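Local structure of glucokinase (Thermus thermophilus, 3VOV) at residues A209-P212 and K213-R216. The protein phosphorylates glucose and probably related hexoses as a hexokinase of the ROK family, very likely using ATP as phosphate donor. Residues are numbered along the deposited sequence; the frame is centred on the assembly and turned at random.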
ATOM      1  N   ALA B 209     -15.745  17.099  17.806  1.00 32.35           N
ATOM      2  CA  ALA B 209     -14.917  17.922  18.679  1.00 32.25           C
ATOM      3  C   ALA B 209     -13.523  18.325  18.115  1.00 32.53           C
ATOM      4  O   ALA B 209     -12.764  19.039  18.799  1.00 32.82           O
ATOM      5  CB  ALA B 209     -14.738  17.217  20.048  1.00 32.05           C
ATOM      6  N   GLY B 210     -13.153  17.842  16.923  1.00 31.22           N
ATOM      7  CA  GLY B 210     -11.844  18.179  16.346  1.00 30.11           C
ATOM      8  C   GLY B 210     -10.648  17.423  16.885  1.00 29.57           C
ATOM      9  O   GLY B 210      -9.499  17.868  16.785  1.00 29.15           O
ATOM     10  N   ASP B 211     -10.883  16.241  17.437  1.00 29.15           N
ATOM     11  CA  ASP B 211      -9.765  15.443  17.901  1.00 28.90           C
ATOM     12  C   ASP B 211      -8.894  14.953  16.706  1.00 28.59           C
ATOM     13  O   ASP B 211      -9.399  14.289  15.812  1.00 27.31           O
ATOM     14  CB  ASP B 211     -10.286  14.272  18.734  1.00 28.69           C
ATOM     15  CG  ASP B 211      -9.198  13.399  19.179  1.00 31.14           C
ATOM     16  OD1 ASP B 211      -8.772  13.593  20.333  1.00 31.43           O
ATOM     17  OD2 ASP B 211      -8.710  12.572  18.352  1.00 29.51           O
ATOM     18  N   PRO B 212      -7.585  15.284  16.703  1.00 28.53           N
ATOM     19  CA  PRO B 212      -6.799  15.023  15.500  1.00 27.74           C
ATOM     20  C   PRO B 212      -6.787  13.525  15.098  1.00 26.90           C
ATOM     21  O   PRO B 212      -6.881  13.201  13.901  1.00 24.71           O
ATOM     22  CB  PRO B 212      -5.366  15.508  15.859  1.00 28.18           C
ATOM     23  CG  PRO B 212      -5.480  16.294  17.113  1.00 30.18           C
ATOM     24  CD  PRO B 212      -6.785  15.880  17.800  1.00 28.65           C
ATOM     25  N   LYS B 213      -6.683  12.649  16.098  1.00 25.09           N
ATOM     26  CA  LYS B 213      -6.551  11.228  15.901  1.00 25.67           C
ATOM     27  C   LYS B 213      -7.874  10.718  15.335  1.00 25.08           C
ATOM     28  O   LYS B 213      -7.876   9.887  14.434  1.00 24.18           O
ATOM     29  CB  LYS B 213      -6.210  10.549  17.242  1.00 26.14           C
ATOM     30  CG  LYS B 213      -5.553   9.211  17.169  1.00 30.75           C
ATOM     31  CD  LYS B 213      -4.399   9.038  18.208  1.00 31.42           C
ATOM     32  CE  LYS B 213      -4.852   8.818  19.641  1.00 31.30           C
ATOM     33  NZ  LYS B 213      -4.915  10.125  20.387  1.00 36.02           N
ATOM     34  N   ALA B 214      -8.986  11.247  15.841  1.00 23.22           N
ATOM     35  CA  ALA B 214     -10.314  10.827  15.386  1.00 23.14           C
ATOM     36  C   ALA B 214     -10.537  11.217  13.943  1.00 22.37           C
ATOM     37  O   ALA B 214     -10.973  10.390  13.141  1.00 22.03           O
ATOM     38  CB  ALA B 214     -11.434  11.386  16.271  1.00 21.85           C
ATOM     39  N   GLU B 215     -10.240  12.480  13.628  1.00 22.26           N
ATOM     40  CA  GLU B 215     -10.269  12.976  12.263  1.00 22.86           C
ATOM     41  C   GLU B 215      -9.470  12.098  11.283  1.00 21.85           C
ATOM     42  O   GLU B 215      -9.971  11.717  10.215  1.00 21.63           O
ATOM     43  CB  GLU B 215      -9.759  14.444  12.212  1.00 23.22           C
ATOM     44  CG  GLU B 215     -10.713  15.420  12.918  1.00 27.37           C
ATOM     45  CD  GLU B 215     -10.234  16.896  12.882  1.00 35.43           C
ATOM     46  OE1 GLU B 215      -9.023  17.163  12.642  1.00 35.34           O
ATOM     47  OE2 GLU B 215     -11.082  17.785  13.096  1.00 37.31           O
ATOM     48  N   ARG B 216      -8.222  11.799  11.648  1.00 20.42           N
ATOM     49  CA  ARG B 216      -7.344  11.016  10.813  1.00 20.70           C
ATOM     50  C   ARG B 216      -7.984   9.695  10.407  1.00 21.14           C
ATOM     51  O   ARG B 216      -8.038   9.326   9.224  1.00 20.79           O
ATOM     52  CB  ARG B 216      -5.999  10.756  11.528  1.00 19.69           C
ATOM     53  CG  ARG B 216      -4.825  10.523  10.529  1.00 21.87           C
ATOM     54  CD  ARG B 216      -3.533   9.981  11.230  1.00 19.06           C
ATOM     55  NE  ARG B 216      -2.420   9.780  10.286  1.00 19.37           N
ATOM     56  CZ  ARG B 216      -1.488  10.700  10.008  1.00 24.05           C
ATOM     57  NH1 ARG B 216      -1.517  11.918  10.578  1.00 19.58           N
ATOM     58  NH2 ARG B 216      -0.521  10.406   9.153  1.00 22.00           N
TER
HETATM   59  O   HOH W   1      -6.067  12.626  19.741  1.00 47.12           O
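The carboxylate of Asp211 presents OD2, through its anti lone pair, to the backbone N-H of Ala214 at 2.9 Å, while the backbone N of Lys213 lies 3.0 Å from the same OD2, off its end and tilted well out of the carboxylate plane. The flat end of Glu215's extended chain lies beneath Gly210, whose CA stands over one face, 3.4 Å from OE2; glycine puts no side chain in the way, and an acidic residue in the first turn is likely to suit the helix dipole. Asp211 is the N-cap of helix 212-236: with CG anti to the backbone N (chi1 177°), the short side chain folds back over the first turn, where amide hydrogens lack carbonyl partners. Pro212 suits the first helical position, having no N-H to satisfy and a ring that holds phi helical. Regular bonds then begin, Glu215 N to Asp211 O at 3.0 Å and Arg216 N to Pro212 O. Gly210, at positive phi, closes the preceding helix in a Schellman motif, and Ala214 packs its small methyl beside Asp211 and against Leu203 and Leu206. Arg216 points away, NH1 hydrogen-bonded to Arg265 O of one neighbouring subunit and NH2 salt-bridged to Glu174 of another. A water that accepts from Lys213 NZ at 2.8 Å donates weakly to Asp211 OD1. An alanine here would probably leave the Ala214 N-H uncapped and let the helix start fray. The helix start and Lys213 NZ, 5.0 Å from OD2 and linked through the water without direct contact, would probably both favour ionised Asp211, strengthening the cap.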